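Local coordinates for alpha-fucosidase GH29 (Fusarium graminearum, PDB 4PSR), which hydrolyses alpha-L-fucosides as a family GH29 glycoside hydrolase, probably releasing alpha-1,6-linked fucose from the innermost N-acetylglucosamine of glycoprotein glycans, at residues Glu354-Lys357 and Val358-Ile362; Lys148-Leu151 and Val152-Trp155; Met52-Pro55 and Asp56-Gln59; Lys61-Thr64 and Glu65-Pro69. All coordinates share one frame; numbering follows the deposited sequence.

Contact 1 of 4, residues Glu354-Lys357 and Val358-Ile362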
loop_
_atom_site.group_PDB
_atom_site.type_symbol
_atom_site.label_atom_id
_atom_site.label_comp_id
_atom_site.label_asym_id
_atom_site.label_seq_id
_atom_site.Cartn_x
_atom_site.Cartn_y
_atom_site.Cartn_z
ATOM N N GLU A 354 23.012 0.449 -1.911
ATOM C CA GLU A 354 22.136 0.460 -3.084
ATOM C C GLU A 354 20.712 0.884 -2.691
ATOM O O GLU A 354 19.999 1.552 -3.438
ATOM C CB GLU A 354 22.097 -0.904 -3.768
ATOM C CG GLU A 354 23.456 -1.430 -4.237
ATOM C CD GLU A 354 24.069 -2.460 -3.276
ATOM O OE1 GLU A 354 24.109 -2.237 -2.036
ATOM O OE2 GLU A 354 24.511 -3.517 -3.774
ATOM N N GLN A 355 20.285 0.459 -1.511
ATOM C CA GLN A 355 18.957 0.822 -1.037
ATOM C C GLN A 355 18.904 2.286 -0.634
ATOM O O GLN A 355 17.910 2.982 -0.889
ATOM C CB GLN A 355 18.565 -0.081 0.126
ATOM C CG GLN A 355 18.358 -1.537 -0.299
ATOM C CD GLN A 355 17.875 -2.381 0.856
ATOM O OE1 GLN A 355 16.863 -2.053 1.485
ATOM N NE2 GLN A 355 18.604 -3.444 1.180
ATOM N N ILE A 356 19.956 2.749 0.033
ATOM C CA ILE A 356 20.079 4.168 0.372
ATOM C C ILE A 356 19.951 5.035 -0.889
ATOM O O ILE A 356 19.230 6.042 -0.908
ATOM C CB ILE A 356 21.400 4.446 1.133
ATOM C CG1 ILE A 356 21.392 3.697 2.468
ATOM C CG2 ILE A 356 21.588 5.945 1.352
ATOM C CD1 ILE A 356 22.687 3.799 3.261
ATOM N N LYS A 357 20.653 4.651 -1.947
ATOM C CA LYS A 357 20.569 5.412 -3.198
ATOM C C LYS A 357 19.139 5.473 -3.764
ATOM O O LYS A 357 18.685 6.529 -4.197
ATOM C CB LYS A 357 21.545 4.840 -4.222
ATOM C CG LYS A 357 21.355 5.310 -5.657
ATOM C CD LYS A 357 21.655 6.793 -5.872
ATOM C CE LYS A 357 21.920 7.082 -7.355
ATOM N NZ LYS A 357 21.122 6.190 -8.267
ATOM N N VAL A 358 18.423 4.352 -3.756
ATOM C CA VAL A 358 17.036 4.372 -4.196
ATOM C C VAL A 358 16.202 5.325 -3.331
ATOM O O VAL A 358 15.435 6.118 -3.863
ATOM C CB VAL A 358 16.453 2.942 -4.188
ATOM C CG1 VAL A 358 14.969 2.960 -4.421
ATOM C CG2 VAL A 358 17.159 2.107 -5.268
ATOM N N LEU A 359 16.336 5.243 -2.008
ATOM C CA LEU A 359 15.558 6.106 -1.135
ATOM C C LEU A 359 15.909 7.575 -1.372
ATOM O O LEU A 359 15.030 8.417 -1.414
ATOM C CB LEU A 359 15.808 5.758 0.342
ATOM C CG LEU A 359 15.190 4.425 0.754
ATOM C CD1 LEU A 359 15.755 3.974 2.069
ATOM C CD2 LEU A 359 13.700 4.540 0.858
ATOM N N ASN A 360 17.208 7.882 -1.525
ATOM C CA ASN A 360 17.641 9.252 -1.824
ATOM C C ASN A 360 16.996 9.765 -3.123
ATOM O O ASN A 360 16.519 10.915 -3.202
ATOM C CB ASN A 360 19.154 9.316 -1.999
ATOM C CG ASN A 360 19.950 9.110 -0.732
ATOM O OD1 ASN A 360 19.461 9.162 0.396
ATOM N ND2 ASN A 360 21.232 8.888 -0.926
ATOM N N ASP A 361 16.958 8.915 -4.143
ATOM C CA ASP A 361 16.386 9.276 -5.439
ATOM C C ASP A 361 14.867 9.493 -5.374
ATOM O O ASP A 361 14.330 10.399 -6.002
ATOM C CB ASP A 361 16.651 8.207 -6.515
ATOM C CG ASP A 361 18.101 8.138 -6.963
ATOM O OD1 ASP A 361 18.852 9.099 -6.686
ATOM O OD2 ASP A 361 18.467 7.122 -7.609
ATOM N N ILE A 362 14.149 8.638 -4.639
ATOM C CA ILE A 362 12.719 8.903 -4.420
ATOM C C ILE A 362 12.524 10.258 -3.726
ATOM O O ILE A 362 11.636 11.023 -4.088
ATOM C CB ILE A 362 12.062 7.745 -3.602
ATOM C CG1 ILE A 362 12.116 6.439 -4.390
ATOM C CG2 ILE A 362 10.627 8.119 -3.236
ATOM C CD1 ILE A 362 11.818 5.230 -3.487
#
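Lys357 and Asp361 form an i to i+4 salt bridge on the outer side of helix 353-369. Lys357 NZ donates to Asp361 OD2 at 2.9 Å, and OD2 accepts with its syn lone pair, on the side of the other carboxylate oxygen. The lysine starts with CG anti to the backbone N (chi1 167°), which sends the chain outward from the helix, beside its own carbonyl carbon. Bends at chi2 and chi4 bring its end across the Asp361 side chain. CD lies 3.7 Å from Asp361 OD1, so the methylenes as well as the ammonium follow the acid. Asp361 OD2 also has Ser322 of helix 322-334 as a hydrogen-bond partner, which would be expected to restrict rotation of the carboxylate.

The helix follows strand 337-343, the last of the eight parallel strands of the TIM barrel, and packs on its outside. Val358 and Ile362 face helix 322-334, while Leu359 rests on Ile343 of the strand and Ile111 of helix 105-114. Gln355 belongs to the same buried side and bonds Ser344 and Tyr319.

The backbone bonds are regular. Asn360 N reaches Ile356 O at 2.8 Å, nearly straight. Leu359 N reaches Gln355 O at 3.0 Å. The side chains of Ile356 and Asn360 run side by side in the same direction, and Ile356 CG2 touches Asn360 ND2 at 3.7 Å. Val358 CG2 packs on Glu354 O at 3.4 Å.

Contact 2 of 4, residues Lys148-Leu151 and Val152-Trp155; sequences KLDL and VKLW
The carboxylate of Asp150 and the indole of Trp155 are the flat groups here, and both meet backbone atoms of the first turn of helix 151-161. Lys153 N approaches Asp150 OD1 from above the carboxylate plane, 56° out of it. The indole meets Leu151 O obliquely, with Trp155 CD1 at 3.0 Å. Elsewhere the indole packs on Trp33 and on helix 105-114.

Asp150 is the N-cap residue of the helix. It is the last residue of the loop between barrel strand 119-125 and the helix, and the centre of an inverse gamma turn. The carboxylate swings forward over the helix start because chi1 is -176°, which sets CG opposite the backbone N. There OD1 accepts from Lys153 N at 3.0 Å. The backbone takes over one residue later, as Leu154 N bonds Asp150 O at 3.0 Å. OD2 is bonded to His217 of helix 200-218, which ties the cap to a neighbouring barrel helix. The amides at the helix start would probably favour the charged form of the acid.

The apolar contacts are looser. Leu149 CB lies 4.3 Å from Leu154 CD2. Leu151 CB stands 4.5 Å from Trp155 CD1, beside the turn held by Trp155 N and Leu151 O. Val152 faces Ala124 of the strand and Val218. The base of Lys153 leans on the cap group, with Lys153 CB 3.4 Å from Asp150 CG.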
loop_
_atom_site.group_PDB
_atom_site.type_symbol
_atom_site.label_atom_id
_atom_site.label_comp_id
_atom_site.label_asym_id
_atom_site.label_seq_id
_atom_site.Cartn_x
_atom_site.Cartn_y
_atom_site.Cartn_z
ATOM N N LYS A 148 19.189 -7.375 23.529
ATOM C CA LYS A 148 18.742 -6.736 24.784
ATOM C C LYS A 148 18.286 -5.300 24.512
ATOM O O LYS A 148 18.591 -4.376 25.287
ATOM C CB LYS A 148 19.839 -6.772 25.860
ATOM C CG LYS A 148 20.544 -8.116 25.983
ATOM C CD LYS A 148 19.621 -9.180 26.498
ATOM C CE LYS A 148 19.355 -8.960 27.990
ATOM N NZ LYS A 148 18.355 -9.886 28.592
ATOM N N LEU A 149 17.579 -5.117 23.389
ATOM C CA LEU A 149 17.030 -3.832 22.948
ATOM C C LEU A 149 15.572 -3.989 22.590
ATOM O O LEU A 149 15.167 -4.998 21.966
ATOM C CB LEU A 149 17.746 -3.308 21.698
ATOM C CG LEU A 149 19.218 -2.953 21.896
ATOM C CD1 LEU A 149 19.855 -2.681 20.565
ATOM C CD2 LEU A 149 19.342 -1.758 22.840
ATOM N N ASP A 150 14.775 -3.011 22.989
ATOM C CA ASP A 150 13.383 -2.923 22.563
ATOM C C ASP A 150 13.395 -2.249 21.187
ATOM O O ASP A 150 13.343 -1.006 21.076
ATOM C CB ASP A 150 12.557 -2.151 23.590
ATOM C CG ASP A 150 11.068 -2.096 23.247
ATOM O OD1 ASP A 150 10.732 -2.269 22.072
ATOM O OD2 ASP A 150 10.270 -1.841 24.170
ATOM N N LEU A 151 13.558 -3.054 20.135
ATOM C CA LEU A 151 13.743 -2.530 18.785
ATOM C C LEU A 151 12.559 -1.714 18.338
ATOM O O LEU A 151 12.736 -0.631 17.770
ATOM C CB LEU A 151 14.053 -3.658 17.790
ATOM C CG LEU A 151 15.321 -4.441 18.124
ATOM C CD1 LEU A 151 15.417 -5.650 17.186
ATOM C CD2 LEU A 151 16.560 -3.571 18.028
ATOM N N VAL A 152 11.355 -2.211 18.599
ATOM C CA VAL A 152 10.153 -1.497 18.167
ATOM C C VAL A 152 10.040 -0.110 18.838
ATOM O O VAL A 152 9.711 0.854 18.169
ATOM C CB VAL A 152 8.926 -2.404 18.321
ATOM C CG1 VAL A 152 7.651 -1.628 18.233
ATOM C CG2 VAL A 152 8.963 -3.511 17.229
ATOM N N LYS A 153 10.322 -0.023 20.131
ATOM C CA LYS A 153 10.248 1.268 20.818
ATOM C C LYS A 153 11.324 2.234 20.309
ATOM O O LYS A 153 11.034 3.413 20.110
ATOM C CB LYS A 153 10.308 1.093 22.333
ATOM C CG LYS A 153 9.953 2.339 23.141
ATOM C CD LYS A 153 8.478 2.750 23.057
ATOM C CE LYS A 153 8.182 3.800 24.119
ATOM N NZ LYS A 153 6.874 4.470 23.989
ATOM N N LEU A 154 12.533 1.727 20.067
ATOM C CA LEU A 154 13.633 2.534 19.508
ATOM C C LEU A 154 13.190 3.121 18.148
ATOM O O LEU A 154 13.347 4.323 17.879
ATOM C CB LEU A 154 14.839 1.603 19.270
ATOM C CG LEU A 154 16.330 1.849 19.435
ATOM C CD1 LEU A 154 16.696 2.876 20.471
ATOM C CD2 LEU A 154 16.914 0.493 19.823
ATOM N N TRP A 155 12.653 2.282 17.267
ATOM C CA TRP A 155 12.199 2.771 15.977
ATOM C C TRP A 155 11.081 3.784 16.125
ATOM O O TRP A 155 11.099 4.834 15.467
ATOM C CB TRP A 155 11.689 1.644 15.094
ATOM C CG TRP A 155 12.705 0.657 14.548
ATOM C CD1 TRP A 155 12.679 -0.689 14.732
ATOM C CD2 TRP A 155 13.843 0.928 13.718
ATOM N NE1 TRP A 155 13.721 -1.270 14.073
ATOM C CE2 TRP A 155 14.470 -0.301 13.464
ATOM C CE3 TRP A 155 14.404 2.085 13.191
ATOM C CZ2 TRP A 155 15.600 -0.415 12.645
ATOM C CZ3 TRP A 155 15.538 1.974 12.395
ATOM C CH2 TRP A 155 16.128 0.732 12.141
#

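Contact 3 of 4, residues Met52-Pro55 and Asp56-Gln59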
loop_
_atom_site.group_PDB
_atom_site.type_symbol
_atom_site.label_atom_id
_atom_site.label_comp_id
_atom_site.label_asym_id
_atom_site.label_seq_id
_atom_site.Cartn_x
_atom_site.Cartn_y
_atom_site.Cartn_z
ATOM N N MET A 52 13.218 -23.771 6.385
ATOM C CA MET A 52 14.368 -24.511 6.882
ATOM C C MET A 52 13.949 -25.918 7.350
ATOM O O MET A 52 14.792 -26.822 7.418
ATOM C CB MET A 52 15.074 -23.751 8.023
ATOM C CG MET A 52 14.198 -23.481 9.247
ATOM S SD MET A 52 15.114 -22.843 10.672
ATOM C CE MET A 52 15.719 -24.374 11.403
ATOM N N TYR A 53 12.685 -26.081 7.709
ATOM C CA TYR A 53 12.157 -27.367 8.168
ATOM C C TYR A 53 11.482 -28.178 7.055
ATOM O O TYR A 53 11.141 -29.335 7.265
ATOM C CB TYR A 53 11.117 -27.146 9.241
ATOM C CG TYR A 53 11.560 -26.508 10.534
ATOM C CD1 TYR A 53 12.190 -27.243 11.520
ATOM C CD2 TYR A 53 11.261 -25.169 10.804
ATOM C CE1 TYR A 53 12.538 -26.674 12.738
ATOM C CE2 TYR A 53 11.585 -24.599 12.023
ATOM C CZ TYR A 53 12.228 -25.350 12.982
ATOM O OH TYR A 53 12.543 -24.783 14.216
ATOM N N GLU A 54 11.236 -27.567 5.910
ATOM C CA GLU A 54 10.413 -28.195 4.871
ATOM C C GLU A 54 11.142 -29.415 4.295
ATOM O O GLU A 54 12.299 -29.325 3.955
ATOM C CB GLU A 54 10.121 -27.196 3.754
ATOM C CG GLU A 54 9.174 -27.709 2.676
ATOM C CD GLU A 54 8.993 -26.717 1.562
ATOM O OE1 GLU A 54 9.617 -25.634 1.617
ATOM O OE2 GLU A 54 8.212 -27.010 0.632
ATOM N N PRO A 55 10.444 -30.556 4.170
ATOM C CA PRO A 55 11.112 -31.720 3.576
ATOM C C PRO A 55 11.640 -31.445 2.183
ATOM O O PRO A 55 10.938 -30.855 1.367
ATOM C CB PRO A 55 9.996 -32.784 3.548
ATOM C CG PRO A 55 9.136 -32.434 4.681
ATOM C CD PRO A 55 9.154 -30.908 4.779
ATOM N N ASP A 56 12.878 -31.866 1.946
ATOM C CA ASP A 56 13.505 -31.814 0.628
ATOM C C ASP A 56 13.698 -30.395 0.053
ATOM O O ASP A 56 13.948 -30.243 -1.148
ATOM C CB ASP A 56 12.693 -32.667 -0.363
ATOM C CG ASP A 56 13.486 -33.051 -1.603
ATOM O OD1 ASP A 56 14.736 -33.069 -1.546
ATOM O OD2 ASP A 56 12.847 -33.340 -2.635
ATOM N N SER A 57 13.617 -29.350 0.875
ATOM C CA SER A 57 13.731 -28.000 0.311
ATOM C C SER A 57 15.171 -27.516 0.195
ATOM O O SER A 57 16.063 -28.007 0.875
ATOM C CB SER A 57 12.948 -26.996 1.151
ATOM O OG SER A 57 13.567 -26.854 2.413
ATOM N N ASP A 58 15.387 -26.525 -0.659
ATOM C CA ASP A 58 16.689 -25.911 -0.751
ATOM C C ASP A 58 17.080 -25.262 0.584
ATOM O O ASP A 58 18.240 -25.310 0.966
ATOM C CB ASP A 58 16.734 -24.889 -1.879
ATOM C CG ASP A 58 18.074 -24.226 -1.991
ATOM O OD1 ASP A 58 19.009 -24.848 -2.555
ATOM O OD2 ASP A 58 18.216 -23.085 -1.498
ATOM N N GLN A 59 16.105 -24.688 1.282
ATOM C CA GLN A 59 16.386 -24.036 2.564
ATOM C C GLN A 59 16.804 -25.033 3.620
ATOM O O GLN A 59 17.725 -24.766 4.388
ATOM C CB GLN A 59 15.194 -23.211 3.040
ATOM C CG GLN A 59 14.811 -22.072 2.113
ATOM C CD GLN A 59 13.769 -22.448 1.081
ATOM O OE1 GLN A 59 13.694 -23.601 0.634
ATOM N NE2 GLN A 59 12.946 -21.473 0.700
HETATM O O HOH W 1 11.087 -24.413 -0.330
#
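Glu54 and Ser57 are the ends of a type II beta turn through Pro55 and Asp56, and Ser57 is also the N-cap of helix 58-66. The turn reverses the chain, so 52-55 and 56-59 run in nearly opposite directions, 170° apart.

Backbone bonding across the turn is modest. Ser57 N donates to Glu54 O at 3.4 Å, a weak bond. Asp56 has the positive phi (63°) expected at the third position of this turn, and Pro55 sits at the second.

The hydroxyl of Ser57 does the capping. It accepts from Arg60 N, three residues on, the usual N-cap bond in the first turn of the helix. Its OG lies between the backbone N and the carbonyl carbon (chi1 68°) and is 3.2 Å from Glu54 O. Asn51 O is another acceptor for its single proton. Arg60 also reaches back with its side chain and bonds both Tyr53 O and Glu54 O.

Water adds a bridge. Water 1 donates to Glu54 OE1 at 2.7 Å and to Gln59 OE1 at 2.9 Å. Glu54 OE1 is also bonded to Asn51.

Packing is light. The extended Glu54 chain passes alongside Ser57, with Glu54 OE1 3.6 Å from Ser57 CB. Gln59 CB lies 3.9 Å from Met52 N. Met52 CE sits 4.0 Å above one face of the Tyr53 ring, toward its rim.

With so weak a turn bond, the corner appears to depend mainly on polar side chains: Arg60 and Asn51 grip it from outside the turn, and Glu54 OE1 is held by the Asn51 side-chain amide and a water.

Contact 4 of 4, residues Lys61-Thr64 and Glu65-Pro69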
loop_
_atom_site.group_PDB
_atom_site.type_symbol
_atom_site.label_atom_id
_atom_site.label_comp_id
_atom_site.label_asym_id
_atom_site.label_seq_id
_atom_site.Cartn_x
_atom_site.Cartn_y
_atom_site.Cartn_z
ATOM N N LYS A 61 18.297 -27.886 2.969
ATOM C CA LYS A 61 19.619 -28.350 2.547
ATOM C C LYS A 61 20.667 -27.360 3.025
ATOM O O LYS A 61 21.682 -27.735 3.626
ATOM C CB LYS A 61 19.654 -28.520 1.021
ATOM C CG LYS A 61 18.759 -29.656 0.539
ATOM C CD LYS A 61 18.698 -29.808 -0.968
ATOM C CE LYS A 61 17.794 -30.980 -1.347
ATOM N NZ LYS A 61 17.670 -31.155 -2.821
ATOM N N HIS A 62 20.410 -26.068 2.790
ATOM C CA HIS A 62 21.337 -25.022 3.210
ATOM C C HIS A 62 21.497 -25.044 4.731
ATOM O O HIS A 62 22.620 -24.943 5.250
ATOM C CB HIS A 62 20.807 -23.650 2.775
ATOM C CG HIS A 62 21.575 -22.501 3.350
ATOM N ND1 HIS A 62 22.712 -21.986 2.760
ATOM C CD2 HIS A 62 21.361 -21.764 4.470
ATOM C CE1 HIS A 62 23.173 -20.994 3.506
ATOM N NE2 HIS A 62 22.362 -20.830 4.536
ATOM N N HIS A 63 20.380 -25.156 5.438
ATOM C CA HIS A 63 20.411 -25.145 6.890
ATOM C C HIS A 63 21.249 -26.296 7.425
ATOM O O HIS A 63 22.066 -26.139 8.348
ATOM C CB HIS A 63 18.996 -25.251 7.467
ATOM C CG HIS A 63 18.934 -24.933 8.917
ATOM N ND1 HIS A 63 18.953 -23.635 9.380
ATOM C CD2 HIS A 63 18.977 -25.734 10.008
ATOM C CE1 HIS A 63 18.962 -23.652 10.701
ATOM N NE2 HIS A 63 18.974 -24.912 11.110
ATOM N N THR A 64 21.012 -27.466 6.836
ATOM C CA THR A 64 21.665 -28.693 7.276
ATOM C C THR A 64 23.169 -28.618 7.028
ATOM O O THR A 64 23.961 -29.022 7.876
ATOM C CB THR A 64 21.035 -29.907 6.547
ATOM O OG1 THR A 64 19.643 -29.994 6.869
ATOM C CG2 THR A 64 21.717 -31.211 6.939
ATOM N N GLU A 65 23.572 -28.044 5.892
ATOM C CA GLU A 65 24.991 -27.875 5.607
ATOM C C GLU A 65 25.702 -26.801 6.439
ATOM O O GLU A 65 26.893 -26.909 6.729
ATOM C CB GLU A 65 25.199 -27.592 4.118
ATOM C CG GLU A 65 24.812 -28.783 3.235
ATOM C CD GLU A 65 25.562 -30.046 3.613
ATOM O OE1 GLU A 65 26.807 -30.034 3.467
ATOM O OE2 GLU A 65 24.903 -31.014 4.072
ATOM N N THR A 66 24.972 -25.742 6.792
ATOM C CA THR A 66 25.564 -24.567 7.435
ATOM C C THR A 66 25.515 -24.634 8.972
ATOM O O THR A 66 26.481 -24.249 9.640
ATOM C CB THR A 66 24.810 -23.311 6.957
ATOM O OG1 THR A 66 24.838 -23.292 5.524
ATOM C CG2 THR A 66 25.418 -22.015 7.517
ATOM N N TYR A 67 24.401 -25.130 9.498
ATOM C CA TYR A 67 24.127 -25.138 10.938
ATOM C C TYR A 67 24.028 -26.546 11.504
ATOM O O TYR A 67 24.748 -26.904 12.450
ATOM C CB TYR A 67 22.831 -24.373 11.219
ATOM C CG TYR A 67 22.858 -22.976 10.678
ATOM C CD1 TYR A 67 23.639 -21.986 11.271
ATOM C CD2 TYR A 67 22.134 -22.634 9.533
ATOM C CE1 TYR A 67 23.683 -20.680 10.751
ATOM C CE2 TYR A 67 22.187 -21.353 9.011
ATOM C CZ TYR A 67 22.959 -20.375 9.617
ATOM O OH TYR A 67 22.980 -19.111 9.077
ATOM N N GLY A 68 23.138 -27.343 10.937
ATOM C CA GLY A 68 22.927 -28.709 11.373
ATOM C C GLY A 68 21.530 -29.099 10.963
ATOM O O GLY A 68 20.762 -28.262 10.512
ATOM N N PRO A 69 21.169 -30.373 11.106
ATOM C CA PRO A 69 19.784 -30.729 10.795
ATOM C C PRO A 69 18.788 -29.881 11.598
ATOM O O PRO A 69 19.045 -29.628 12.772
ATOM C CB PRO A 69 19.701 -32.218 11.176
ATOM C CG PRO A 69 20.891 -32.483 12.015
ATOM C CD PRO A 69 21.942 -31.502 11.648
HETATM O O HOH W 2 22.051 -30.702 3.219
HETATM O O HOH W 3 22.934 -18.780 6.371
#
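His63 O accepts two good backbone bonds, from Tyr67 N at 2.8 Å and Gly68 N at 3.0 Å, and a weak third from Thr66 N. The two good donors come from opposite faces of the carbonyl plane. His62 O is gripped twice, by Thr66 N and by Thr66 OG1 at 2.8 Å. The threonine hydroxyl is thus turned back on its own helix (chi1 -55°). It also lies 3.5 Å above the centre of the His62 ring.

Water 2 donates to Lys61 O and Glu65 OE2. Water 3, in the plane of the His62 ring at its edge, joins His62 NE2 and Tyr67 OH.

This is the C-terminal end of helix 58-66. The bond from Gly68 N spans five residues, a pi-turn, and Gly68 leaves the helix with positive phi (156°), in a region suited to glycine. Thr64 CA makes a C-H...O contact to Gly68 O at 3.4 Å.

Tyr67 CB makes a CH-pi contact over a face of the His63 imidazole, 4.1 Å from its centroid. The two rings meet obliquely, planes at 38°. Both His63 ring nitrogens are hydrogen-bonded, ND1 with Tyr48 and NE2 with Trp73 O, which should fix the ring.

In the fold
All four contacts belong to the catalytic TIM-barrel part of the chain. Contacts 3 and 4 are one neighbourhood: they sit at the start and the end of helix 58-66, with centres 10 Å apart. Met52 CE of contact 3 packs against His63 NE2 of contact 4 at 3.3 Å. The bound fucose lies about 11 Å from the Gln59 side chain of contact 3 and about 14 Å from that of Gln355 in contact 1, so neither touches the sugar. Contact 1 lies within a helix outside the barrel and contact 2 at the start of another; their centres are 24 Å apart. Helix 105-114 packs against both, through Leu359 and Trp155.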